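Local coordinates for D-3-phosphoglycerate dehydrogenase-related protein (Vibrio cholerae, PDB 4S1V), which is a phosphoglycerate oxidoreductase of the D-isomer-specific 2-hydroxyacid dehydrogenase family, probably oxidising D-3-phosphoglycerate with NAD bound to its Rossmann domain, at the interface of chains A and B and the interface of chains A and C. Coordinates in Å, arbitrary orientation; residue numbers count along the deposited sequence, not the author numbering. Chains: chain A/B/C, D-3-phosphoglycerate dehydrogenase-related protein.

Contact 1: the interface of chains A and B. Residues chain A 32-35, 44; chain B 273-274, 276, 279.
B:Asn273 pushes its side chain against the backbone of A:Ser34 and the CB of A:Asp33 and hides more surface than any other residue of this patch. Its amide oxygen OD1 takes the backbone N-H of A:Ser34 at 3.0 Å in a nearly straight bond (169° at H), although the donor stands above the carbonyl plane and not on a lone pair. CG is anti to the carbonyl carbon (chi1 -70°), which turns the amide toward chain A. B:Asn273 and A:Asp33 run antiparallel alongside each other, and OD1 comes within 3.4 Å of A:Asp33 CB. The carboxylate beyond that carbon is held by a salt bridge within its own chain: A:Arg44 grips it end-on, NH1 to OD1 and NH2 to OD2 (2.8 Å), both on syn lone pairs and in the guanidinium plane. NH2 also crosses the interface to the backbone oxygen of B:Asn274 at 3.0 Å, so one nitrogen serves both chains, while A:Val35 CG2 lies over the rim of one guanidinium face. B:Ser279 completes the patch. Its CB meets A:Asn32 OD1 at 3.3 Å, and its hydroxyl OG holds water 1, which also bonds A:Asp33 OD2. The interface is not an exact two-fold, and the structure alone does not show whether it forms in solution. At the far end water 2 joins A:Arg44 NE, at 2.8 Å, to the same B:Asn274 O, 2.9 Å away.

Contact 2: the interface of chains A and C. Residues chain A 105, 108-109, 289-294; chain C 119, 141-142.
A:Lys294 N donates to the backbone oxygen of C:Gly142 at 2.8 Å, nearly along the C=O axis. This N-H opens helix 294-313, so the partner chain supplies a carbonyl at the helix start. The loop before it follows the catalytic histidine of the D-2-hydroxyacid dehydrogenase family, and the two-fold contact is probably the family dimer. Into this loop reaches C:Arg119, the residue with most surface hidden here; bends at chi2 (-61°) and chi3 (-75°) fold its chain toward chain A. NH1 gives a straight bond to A:Ala105 O in helix 104-118 (3.0 Å, 167° at H), in the guanidinium plane with the donor tilted from the carbonyl plane. NH2 makes weak bonds to A:Gly290 O and A:Val292 O; A:Leu289 O is closer to NH2, at 2.7 Å, but not bonded, because the N-H points elsewhere. The guanidinium is sandwiched: A:Leu109 lies over one face, perpendicular to the arginine chain, and A:Glu293 CB lies over the other, 3.8 Å from CZ. Beyond the arginine, C:Leu141 puts CD2 3.7 Å from A:Val292 CG1, the two side chains again perpendicular. Water 3 bridges A:Val292 O (2.8 Å) to C:Gly142 N (2.9 Å).

Contact 3: the interface of chains A and C. Residues chain A 11, 286-287, 289, 292; chain C 121, 124, 128, 133-134.
C:Tyr124 meets A:Gln11 through its hydroxyl and A:Leu289 through its ring. Among the polar links, the tyrosine OH donates to A:Gln11 OE1 at 2.5 Å, approaching from the flank of the C=O and a little out of its plane. The side chains lie perpendicular to each other, with the amide nearly upright on the ring plane (85°) and OE1 at the ring's edge. The same hydroxyl also bonds water 4 at 2.8 Å, which leads on to the backbone of A:Val292. Next along the chain C loop, C:Gln134 NE2 gives a good bond to the backbone oxygen of A:Pro287 (3.0 Å, 161° at H), with the acceptor close to its amide plane. Its chain is extended, with CG anti to the backbone N (chi1 -151°), and its tip meets that of A:Val292, NE2 lying 3.8 Å from CG2.

Apolar contacts surround these bonds. A:Leu289 sets CD2 over the centre of the tyrosine ring, 3.6 Å from its centroid, while CD1 lies against C:Tyr124 CD2 (3.7 Å) and more distantly against C:Leu121. A:Pro287, which has most surface hidden, puts CA over the six-membered ring of C:Trp133, 3.6 Å from CH2, and its CB beside C:Gln134 CA. In the fold, this part of the two-fold, probable family dimer packs chain A's stretch between strand 283-285 and helix 294-313, home of the catalytic histidine, on helix 121-129 of chain C and the loop after it; A:Gln11 joins from the loop after strand 3-6.

Contact 4: the interface of chains A and C. Residues chain A 115, 119, 144-146, 168-169; chain C 104, 108, 111, 165.
C:Glu108 and C:Phe165 press on A:Phe169 from different directions, and this is the dense part of the contact. The two phenylalanine rings stack almost parallel, centroids 3.8 Å apart and planes 6° from one another, each with a partner carbon over its centre. C:Phe165 in turn rests its CB over the face of C:Trp111, whose CD1 meets the edge of A:Phe169 at CZ (3.7 Å). At that ring's edge C:Glu108 also passes, CG 3.5 Å from CD2. The glutamate runs extended beyond CG, with CG anti to the carbonyl carbon (chi1 -82°), and its carboxylate reaches two successive backbone N-H groups: OE1 takes A:Leu145 N at 2.7 Å (172° at H), and OE2 takes A:Ser146 N at 3.2 Å, less straight. Both use syn lone pairs. C:Val104 CG1 makes a close but small contact with A:Ser146 CB.

The fit is looser at A:Val168, whose CG1 is 4.0 Å from C:Phe165 CD1. A:Arg119 NH1, 5.0 Å from C:Glu108 OE1, makes no charge contact but may favour the negative charge. In the fold, helix 104-118 meets its own copy, A:Leu115 CD1 3.8 Å from C:Trp111 CD1, flanked by chain C's helix 159-168 and chain A's helix 157-168 and loop before strand 150-152.

Contact 1: the interface of chains A and B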
loop_
_atom_site.group_PDB
_atom_site.type_symbol
_atom_site.label_atom_id
_atom_site.label_comp_id
_atom_site.label_asym_id
_atom_site.label_seq_id
_atom_site.Cartn_x
_atom_site.Cartn_y
_atom_site.Cartn_z
ATOM N N ASN A 32 -15.738 6.513 -4.916
ATOM C CA ASN A 32 -14.430 6.011 -5.322
ATOM C C ASN A 32 -14.372 4.526 -5.654
ATOM O O ASN A 32 -13.283 3.970 -5.825
ATOM C CB ASN A 32 -13.387 6.348 -4.259
ATOM C CG ASN A 32 -13.637 5.638 -2.950
ATOM O OD1 ASN A 32 -14.443 4.706 -2.864
ATOM N ND2 ASN A 32 -12.959 6.085 -1.916
ATOM N N ASP A 33 -15.538 3.891 -5.747
ATOM C CA ASP A 33 -15.615 2.465 -6.054
ATOM C C ASP A 33 -16.280 2.266 -7.413
ATOM O O ASP A 33 -16.527 3.233 -8.122
ATOM C CB ASP A 33 -16.356 1.707 -4.934
ATOM C CG ASP A 33 -17.831 2.102 -4.813
ATOM O OD1 ASP A 33 -18.234 3.174 -5.331
ATOM O OD2 ASP A 33 -18.590 1.324 -4.185
ATOM N N SER A 34 -16.572 1.017 -7.764
ATOM C CA SER A 34 -17.126 0.695 -9.078
ATOM C C SER A 34 -18.331 -0.237 -9.006
ATOM O O SER A 34 -18.184 -1.459 -8.882
ATOM C CB SER A 34 -16.050 0.081 -9.962
ATOM O OG SER A 34 -16.601 -0.227 -11.221
ATOM N N VAL A 35 -19.521 0.344 -9.113
ATOM C CA VAL A 35 -20.768 -0.414 -8.960
ATOM C C VAL A 35 -21.106 -1.143 -10.267
ATOM O O VAL A 35 -21.125 -0.533 -11.331
ATOM C CB VAL A 35 -21.919 0.512 -8.507
ATOM C CG1 VAL A 35 -23.207 -0.262 -8.321
ATOM C CG2 VAL A 35 -21.536 1.239 -7.219
ATOM N N ARG A 44 -28.154 4.448 -4.897
ATOM C CA ARG A 44 -27.079 5.319 -4.434
ATOM C C ARG A 44 -27.245 6.773 -4.915
ATOM O O ARG A 44 -27.029 7.724 -4.153
ATOM C CB ARG A 44 -25.728 4.758 -4.881
ATOM C CG ARG A 44 -24.537 5.592 -4.431
ATOM C CD ARG A 44 -23.230 5.090 -5.027
ATOM N NE ARG A 44 -22.746 3.884 -4.355
ATOM C CZ ARG A 44 -21.523 3.379 -4.502
ATOM N NH1 ARG A 44 -20.643 3.970 -5.305
ATOM N NH2 ARG A 44 -21.185 2.277 -3.850
ATOM N N ASN B 273 -17.929 -2.672 -3.389
ATOM C CA ASN B 273 -18.484 -2.111 -4.633
ATOM C C ASN B 273 -19.984 -1.863 -4.619
ATOM O O ASN B 273 -20.602 -1.564 -5.648
ATOM C CB ASN B 273 -17.953 -2.852 -5.868
ATOM C CG ASN B 273 -16.482 -2.580 -6.111
ATOM O OD1 ASN B 273 -16.041 -1.423 -6.117
ATOM N ND2 ASN B 273 -15.708 -3.640 -6.306
ATOM N N ASN B 274 -20.544 -1.976 -3.420
ATOM C CA ASN B 274 -21.953 -1.775 -3.153
ATOM C C ASN B 274 -22.077 -0.842 -1.946
ATOM O O ASN B 274 -22.506 0.306 -2.089
ATOM C CB ASN B 274 -22.513 -3.168 -2.865
ATOM C CG ASN B 274 -24.019 -3.200 -2.827
ATOM O OD1 ASN B 274 -24.664 -2.326 -2.245
ATOM N ND2 ASN B 274 -24.596 -4.221 -3.451
ATOM N N PRO B 276 -20.514 1.734 0.094
ATOM C CA PRO B 276 -19.373 2.631 -0.152
ATOM C C PRO B 276 -18.372 2.718 1.012
ATOM O O PRO B 276 -17.189 2.969 0.783
ATOM C CB PRO B 276 -20.035 3.991 -0.408
ATOM C CG PRO B 276 -21.392 3.898 0.218
ATOM C CD PRO B 276 -21.800 2.457 0.121
ATOM N N SER B 279 -14.785 0.986 1.025
ATOM C CA SER B 279 -13.680 1.462 0.198
ATOM C C SER B 279 -12.896 2.632 0.793
ATOM O O SER B 279 -12.181 3.315 0.068
ATOM C CB SER B 279 -14.185 1.844 -1.196
ATOM O OG SER B 279 -14.786 0.729 -1.831
HETATM O O HOH W 1 -17.512 -0.034 -1.811
HETATM O O HOH W 2 -24.523 2.284 -2.926
#

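Contact 2: the interface of chains A and C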
loop_
_atom_site.group_PDB
_atom_site.type_symbol
_atom_site.label_atom_id
_atom_site.label_comp_id
_atom_site.label_asym_id
_atom_site.label_seq_id
_atom_site.Cartn_x
_atom_site.Cartn_y
_atom_site.Cartn_z
ATOM N N ALA A 105 -1.848 14.023 -22.414
ATOM C CA ALA A 105 -1.569 13.049 -21.361
ATOM C C ALA A 105 -1.616 11.601 -21.838
ATOM O O ALA A 105 -0.721 10.838 -21.495
ATOM C CB ALA A 105 -2.479 13.262 -20.151
ATOM N N GLU A 108 1.536 10.823 -24.010
ATOM C CA GLU A 108 2.708 10.701 -23.163
ATOM C C GLU A 108 2.683 9.373 -22.428
ATOM O O GLU A 108 3.707 8.701 -22.327
ATOM C CB GLU A 108 2.808 11.865 -22.176
ATOM C CG GLU A 108 3.272 13.155 -22.842
ATOM C CD GLU A 108 3.755 14.214 -21.866
ATOM O OE1 GLU A 108 3.975 13.903 -20.676
ATOM O OE2 GLU A 108 3.929 15.374 -22.311
ATOM N N LEU A 109 1.508 8.996 -21.929
ATOM C CA LEU A 109 1.351 7.747 -21.184
ATOM C C LEU A 109 1.608 6.538 -22.077
ATOM O O LEU A 109 2.225 5.563 -21.654
ATOM C CB LEU A 109 -0.053 7.672 -20.568
ATOM C CG LEU A 109 -0.399 6.595 -19.520
ATOM C CD1 LEU A 109 -0.812 5.276 -20.162
ATOM C CD2 LEU A 109 0.702 6.389 -18.472
ATOM N N LEU A 289 -4.480 4.490 -17.328
ATOM C CA LEU A 289 -3.812 5.718 -16.861
ATOM C C LEU A 289 -3.550 6.812 -17.882
ATOM O O LEU A 289 -2.830 7.769 -17.586
ATOM C CB LEU A 289 -2.377 5.413 -16.440
ATOM C CG LEU A 289 -2.187 4.670 -15.125
ATOM C CD1 LEU A 289 -0.698 4.453 -14.898
ATOM C CD2 LEU A 289 -2.812 5.445 -13.970
ATOM N N GLY A 290 -4.138 6.669 -19.073
ATOM C CA GLY A 290 -3.910 7.590 -20.200
ATOM C C GLY A 290 -4.246 9.062 -19.999
ATOM O O GLY A 290 -3.516 9.935 -20.460
ATOM N N TYR A 291 -5.354 9.330 -19.312
ATOM C CA TYR A 291 -5.838 10.701 -19.111
ATOM C C TYR A 291 -5.751 11.004 -17.609
ATOM O O TYR A 291 -6.053 12.117 -17.186
ATOM C CB TYR A 291 -7.267 10.968 -19.619
ATOM C CG TYR A 291 -8.304 10.042 -19.018
ATOM C CD1 TYR A 291 -8.867 10.305 -17.763
ATOM C CD2 TYR A 291 -8.711 8.896 -19.693
ATOM C CE1 TYR A 291 -9.805 9.453 -17.202
ATOM C CE2 TYR A 291 -9.646 8.035 -19.142
ATOM C CZ TYR A 291 -10.189 8.314 -17.899
ATOM O OH TYR A 291 -11.121 7.449 -17.362
ATOM N N VAL A 292 -5.370 10.007 -16.812
ATOM C CA VAL A 292 -5.252 10.164 -15.359
ATOM C C VAL A 292 -3.940 10.861 -15.011
ATOM O O VAL A 292 -2.909 10.214 -14.840
ATOM C CB VAL A 292 -5.345 8.802 -14.634
ATOM C CG1 VAL A 292 -5.229 8.971 -13.116
ATOM C CG2 VAL A 292 -6.639 8.106 -14.998
ATOM N N GLU A 293 -3.989 12.186 -14.908
ATOM C CA GLU A 293 -2.791 13.001 -14.709
ATOM C C GLU A 293 -3.160 14.405 -14.184
ATOM O O GLU A 293 -4.274 14.881 -14.408
ATOM C CB GLU A 293 -2.006 13.066 -16.034
ATOM C CG GLU A 293 -0.735 13.886 -15.999
ATOM C CD GLU A 293 -0.985 15.340 -16.358
ATOM O OE1 GLU A 293 -1.831 15.592 -17.248
ATOM O OE2 GLU A 293 -0.339 16.225 -15.751
ATOM N N LYS A 294 -2.216 15.056 -13.502
ATOM C CA LYS A 294 -2.469 16.329 -12.819
ATOM C C LYS A 294 -3.047 17.430 -13.723
ATOM O O LYS A 294 -4.087 18.003 -13.393
ATOM C CB LYS A 294 -1.214 16.817 -12.081
ATOM C CG LYS A 294 -1.426 18.033 -11.175
ATOM C CD LYS A 294 -2.693 17.912 -10.328
ATOM C CE LYS A 294 -2.546 18.563 -8.959
ATOM N NZ LYS A 294 -2.691 20.041 -8.963
ATOM N N ARG C 119 4.904 9.756 -14.104
ATOM C CA ARG C 119 3.579 9.115 -14.091
ATOM C C ARG C 119 3.411 8.030 -13.021
ATOM O O ARG C 119 2.376 7.349 -12.990
ATOM C CB ARG C 119 3.228 8.546 -15.475
ATOM C CG ARG C 119 3.155 9.578 -16.605
ATOM C CD ARG C 119 2.087 10.646 -16.368
ATOM N NE ARG C 119 0.718 10.167 -16.603
ATOM C CZ ARG C 119 0.051 10.313 -17.754
ATOM N NH1 ARG C 119 0.615 10.900 -18.802
ATOM N NH2 ARG C 119 -1.190 9.866 -17.863
ATOM N N LEU C 141 -1.600 11.954 -8.104
ATOM C CA LEU C 141 -1.580 12.006 -9.559
ATOM C C LEU C 141 -0.174 12.206 -10.098
ATOM O O LEU C 141 0.632 12.940 -9.518
ATOM C CB LEU C 141 -2.511 13.098 -10.085
ATOM C CG LEU C 141 -4.016 12.872 -9.928
ATOM C CD1 LEU C 141 -4.755 14.151 -10.294
ATOM C CD2 LEU C 141 -4.500 11.705 -10.781
ATOM N N GLY C 142 0.122 11.506 -11.193
ATOM C CA GLY C 142 1.331 11.751 -11.962
ATOM C C GLY C 142 1.192 13.073 -12.692
ATOM O O GLY C 142 0.127 13.703 -12.660
HETATM O O HOH W 3 -1.686 9.535 -12.412
#

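Contact 3: the interface of chains A and C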
loop_
_atom_site.group_PDB
_atom_site.type_symbol
_atom_site.label_atom_id
_atom_site.label_comp_id
_atom_site.label_asym_id
_atom_site.label_seq_id
_atom_site.Cartn_x
_atom_site.Cartn_y
_atom_site.Cartn_z
ATOM N N GLN A 11 -8.912 6.939 -7.055
ATOM C CA GLN A 11 -7.720 7.270 -6.290
ATOM C C GLN A 11 -7.993 8.311 -5.202
ATOM O O GLN A 11 -7.093 8.666 -4.448
ATOM C CB GLN A 11 -6.622 7.747 -7.245
ATOM C CG GLN A 11 -5.216 7.288 -6.904
ATOM C CD GLN A 11 -4.194 7.745 -7.939
ATOM O OE1 GLN A 11 -4.458 7.730 -9.149
ATOM N NE2 GLN A 11 -3.024 8.160 -7.469
ATOM N N ALA A 286 -1.231 -1.512 -17.291
ATOM C CA ALA A 286 -1.431 -0.249 -16.583
ATOM C C ALA A 286 -2.929 -0.010 -16.362
ATOM O O ALA A 286 -3.734 -0.415 -17.193
ATOM C CB ALA A 286 -0.803 0.902 -17.356
ATOM N N PRO A 287 -3.305 0.631 -15.229
ATOM C CA PRO A 287 -4.717 0.765 -14.830
ATOM C C PRO A 287 -5.456 1.945 -15.471
ATOM O O PRO A 287 -5.861 2.893 -14.774
ATOM C CB PRO A 287 -4.635 0.929 -13.306
ATOM C CG PRO A 287 -3.299 1.545 -13.064
ATOM C CD PRO A 287 -2.386 1.068 -14.157
ATOM N N LEU A 289 -4.480 4.490 -17.328
ATOM C CA LEU A 289 -3.812 5.718 -16.861
ATOM C C LEU A 289 -3.550 6.812 -17.882
ATOM O O LEU A 289 -2.830 7.769 -17.586
ATOM C CB LEU A 289 -2.377 5.413 -16.440
ATOM C CG LEU A 289 -2.187 4.670 -15.125
ATOM C CD1 LEU A 289 -0.698 4.453 -14.898
ATOM C CD2 LEU A 289 -2.812 5.445 -13.970
ATOM N N VAL A 292 -5.370 10.007 -16.812
ATOM C CA VAL A 292 -5.252 10.164 -15.359
ATOM C C VAL A 292 -3.940 10.861 -15.011
ATOM O O VAL A 292 -2.909 10.214 -14.840
ATOM C CB VAL A 292 -5.345 8.802 -14.634
ATOM C CG1 VAL A 292 -5.229 8.971 -13.116
ATOM C CG2 VAL A 292 -6.639 8.106 -14.998
ATOM N N LEU C 121 4.616 5.143 -12.783
ATOM C CA LEU C 121 4.258 3.934 -13.514
ATOM C C LEU C 121 4.515 2.625 -12.749
ATOM O O LEU C 121 3.603 1.806 -12.645
ATOM C CB LEU C 121 4.925 3.920 -14.899
ATOM C CG LEU C 121 4.402 2.912 -15.918
ATOM C CD1 LEU C 121 2.884 2.953 -15.992
ATOM C CD2 LEU C 121 5.029 3.170 -17.283
ATOM N N TYR C 124 1.898 2.210 -9.861
ATOM C CA TYR C 124 0.576 1.878 -10.375
ATOM C C TYR C 124 0.493 0.406 -10.821
ATOM O O TYR C 124 -0.476 -0.277 -10.512
ATOM C CB TYR C 124 0.199 2.814 -11.522
ATOM C CG TYR C 124 -0.441 4.148 -11.153
ATOM C CD1 TYR C 124 -1.712 4.207 -10.579
ATOM C CD2 TYR C 124 0.190 5.349 -11.462
ATOM C CE1 TYR C 124 -2.316 5.421 -10.290
ATOM C CE2 TYR C 124 -0.404 6.572 -11.177
ATOM C CZ TYR C 124 -1.657 6.601 -10.591
ATOM O OH TYR C 124 -2.249 7.809 -10.315
ATOM N N LEU C 128 -1.715 -2.586 -9.125
ATOM C CA LEU C 128 -2.649 -3.317 -9.979
ATOM C C LEU C 128 -2.534 -4.835 -9.779
ATOM O O LEU C 128 -3.546 -5.520 -9.613
ATOM C CB LEU C 128 -2.458 -2.941 -11.459
ATOM C CG LEU C 128 -3.334 -3.632 -12.512
ATOM C CD1 LEU C 128 -4.824 -3.460 -12.222
ATOM C CD2 LEU C 128 -3.021 -3.121 -13.913
ATOM N N TRP C 133 -7.071 -1.180 -8.138
ATOM C CA TRP C 133 -7.214 -0.455 -9.394
ATOM C C TRP C 133 -6.852 0.987 -9.234
ATOM O O TRP C 133 -7.458 1.712 -8.443
ATOM C CB TRP C 133 -8.635 -0.589 -9.930
ATOM C CG TRP C 133 -8.889 0.106 -11.253
ATOM C CD1 TRP C 133 -9.578 1.302 -11.465
ATOM C CD2 TRP C 133 -8.482 -0.341 -12.599
ATOM N NE1 TRP C 133 -9.622 1.613 -12.805
ATOM C CE2 TRP C 133 -8.984 0.670 -13.538
ATOM C CE3 TRP C 133 -7.784 -1.434 -13.100
ATOM C CZ2 TRP C 133 -8.781 0.566 -14.913
ATOM C CZ3 TRP C 133 -7.580 -1.523 -14.486
ATOM C CH2 TRP C 133 -8.068 -0.546 -15.369
ATOM N N GLN C 134 -5.845 1.405 -9.994
ATOM C CA GLN C 134 -5.480 2.801 -10.127
ATOM C C GLN C 134 -5.038 3.382 -8.793
ATOM O O GLN C 134 -5.475 4.458 -8.403
ATOM C CB GLN C 134 -6.649 3.594 -10.726
ATOM C CG GLN C 134 -6.242 4.802 -11.537
ATOM C CD GLN C 134 -7.408 5.388 -12.305
ATOM O OE1 GLN C 134 -8.013 6.355 -11.860
ATOM N NE2 GLN C 134 -7.738 4.794 -13.458
HETATM O O HOH W 4 -1.686 9.535 -12.412
#

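Contact 4: the interface of chains A and C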
loop_
_atom_site.group_PDB
_atom_site.type_symbol
_atom_site.label_atom_id
_atom_site.label_comp_id
_atom_site.label_asym_id
_atom_site.label_seq_id
_atom_site.Cartn_x
_atom_site.Cartn_y
_atom_site.Cartn_z
ATOM N N LEU A 115 8.339 2.591 -23.760
ATOM C CA LEU A 115 9.708 2.644 -23.259
ATOM C C LEU A 115 9.895 1.642 -22.125
ATOM O O LEU A 115 10.836 0.858 -22.156
ATOM C CB LEU A 115 10.099 4.063 -22.807
ATOM C CG LEU A 115 10.470 5.078 -23.894
ATOM C CD1 LEU A 115 10.726 6.450 -23.276
ATOM C CD2 LEU A 115 11.690 4.628 -24.687
ATOM N N ARG A 119 12.299 -1.819 -22.264
ATOM C CA ARG A 119 13.473 -1.896 -21.390
ATOM C C ARG A 119 13.242 -2.744 -20.127
ATOM O O ARG A 119 14.083 -2.745 -19.209
ATOM C CB ARG A 119 13.978 -0.490 -21.027
ATOM C CG ARG A 119 14.436 0.375 -22.204
ATOM C CD ARG A 119 15.577 -0.260 -22.985
ATOM N NE ARG A 119 16.847 -0.204 -22.256
ATOM C CZ ARG A 119 17.756 0.754 -22.408
ATOM N NH1 ARG A 119 17.553 1.748 -23.272
ATOM N NH2 ARG A 119 18.874 0.717 -21.690
ATOM N N THR A 144 16.483 -0.977 -27.701
ATOM C CA THR A 144 16.200 0.369 -28.171
ATOM C C THR A 144 15.029 0.391 -29.151
ATOM O O THR A 144 14.738 -0.597 -29.825
ATOM C CB THR A 144 17.423 1.029 -28.847
ATOM O OG1 THR A 144 18.023 0.109 -29.772
ATOM C CG2 THR A 144 18.447 1.444 -27.806
ATOM N N LEU A 145 14.356 1.534 -29.204
ATOM C CA LEU A 145 13.339 1.777 -30.208
ATOM C C LEU A 145 14.022 2.212 -31.499
ATOM O O LEU A 145 13.482 2.014 -32.582
ATOM C CB LEU A 145 12.349 2.833 -29.724
ATOM C CG LEU A 145 11.658 2.563 -28.385
ATOM C CD1 LEU A 145 10.889 3.799 -27.953
ATOM C CD2 LEU A 145 10.729 1.359 -28.448
ATOM N N SER A 146 15.228 2.768 -31.372
ATOM C CA SER A 146 16.003 3.242 -32.526
ATOM C C SER A 146 16.242 2.156 -33.566
ATOM O O SER A 146 16.742 1.077 -33.240
ATOM C CB SER A 146 17.342 3.823 -32.083
ATOM O OG SER A 146 17.919 4.590 -33.134
ATOM N N VAL A 168 11.359 10.922 -33.874
ATOM C CA VAL A 168 12.445 11.567 -33.126
ATOM C C VAL A 168 13.307 10.552 -32.365
ATOM O O VAL A 168 14.489 10.785 -32.121
ATOM C CB VAL A 168 11.900 12.665 -32.185
ATOM C CG1 VAL A 168 12.932 13.063 -31.143
ATOM C CG2 VAL A 168 11.458 13.878 -33.002
ATOM N N PHE A 169 12.711 9.416 -32.021
ATOM C CA PHE A 169 13.440 8.311 -31.400
ATOM C C PHE A 169 14.141 7.402 -32.410
ATOM O O PHE A 169 14.662 6.349 -32.042
ATOM C CB PHE A 169 12.496 7.495 -30.515
ATOM C CG PHE A 169 12.430 7.980 -29.101
ATOM C CD1 PHE A 169 11.756 9.153 -28.781
ATOM C CD2 PHE A 169 13.046 7.262 -28.082
ATOM C CE1 PHE A 169 11.692 9.597 -27.470
ATOM C CE2 PHE A 169 12.993 7.709 -26.770
ATOM C CZ PHE A 169 12.316 8.879 -26.463
ATOM N N VAL C 104 22.810 6.116 -27.586
ATOM C CA VAL C 104 21.403 5.858 -27.942
ATOM C C VAL C 104 20.605 5.188 -26.808
ATOM O O VAL C 104 19.582 5.724 -26.359
ATOM C CB VAL C 104 21.271 5.025 -29.243
ATOM C CG1 VAL C 104 19.813 4.914 -29.654
ATOM C CG2 VAL C 104 22.082 5.651 -30.376
ATOM N N GLU C 108 17.609 6.858 -24.337
ATOM C CA GLU C 108 16.280 6.254 -24.258
ATOM C C GLU C 108 15.936 5.786 -22.838
ATOM O O GLU C 108 14.802 5.951 -22.394
ATOM C CB GLU C 108 16.121 5.100 -25.257
ATOM C CG GLU C 108 15.768 5.575 -26.665
ATOM C CD GLU C 108 15.598 4.449 -27.682
ATOM O OE1 GLU C 108 15.104 3.349 -27.325
ATOM O OE2 GLU C 108 15.950 4.687 -28.860
ATOM N N TRP C 111 15.106 8.760 -20.610
ATOM C CA TRP C 111 13.750 9.206 -20.913
ATOM C C TRP C 111 12.704 8.303 -20.322
ATOM O O TRP C 111 11.667 8.771 -19.836
ATOM C CB TRP C 111 13.532 9.347 -22.413
ATOM C CG TRP C 111 12.497 10.394 -22.689
ATOM C CD1 TRP C 111 11.230 10.222 -23.235
ATOM C CD2 TRP C 111 12.590 11.825 -22.371
ATOM N NE1 TRP C 111 10.561 11.417 -23.297
ATOM C CE2 TRP C 111 11.324 12.420 -22.791
ATOM C CE3 TRP C 111 13.574 12.644 -21.814
ATOM C CZ2 TRP C 111 11.073 13.784 -22.660
ATOM C CZ3 TRP C 111 13.306 14.013 -21.683
ATOM C CH2 TRP C 111 12.084 14.564 -22.094
ATOM N N PHE C 165 14.258 14.876 -27.242
ATOM C CA PHE C 165 13.117 14.230 -26.595
ATOM C C PHE C 165 12.243 15.271 -25.889
ATOM O O PHE C 165 11.044 15.352 -26.137
ATOM C CB PHE C 165 13.567 13.127 -25.601
ATOM C CG PHE C 165 14.380 12.005 -26.224
ATOM C CD1 PHE C 165 14.379 11.774 -27.602
ATOM C CD2 PHE C 165 15.102 11.127 -25.413
ATOM C CE1 PHE C 165 15.117 10.733 -28.157
ATOM C CE2 PHE C 165 15.838 10.079 -25.963
ATOM C CZ PHE C 165 15.845 9.881 -27.337
#

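Contacts 2, 3 and 4 belong to one two-fold interface between chains A and C, so each recurs with the chains exchanged. Contacts 2 and 3 lie about 9 Å apart between C-alpha centres and share A:Leu289 and A:Val292, whose loop therefore faces two parts of the partner at once. Contact 4 is about 20 Å from contact 2, and both use helix 104-118 and Arg119, with the chains in reversed roles. Contact 1 stands apart, about 17 Å from contact 3 and 40 Å from contact 4; it joins chain B to another face of chain A and could link dimers in the deposited four-chain assembly.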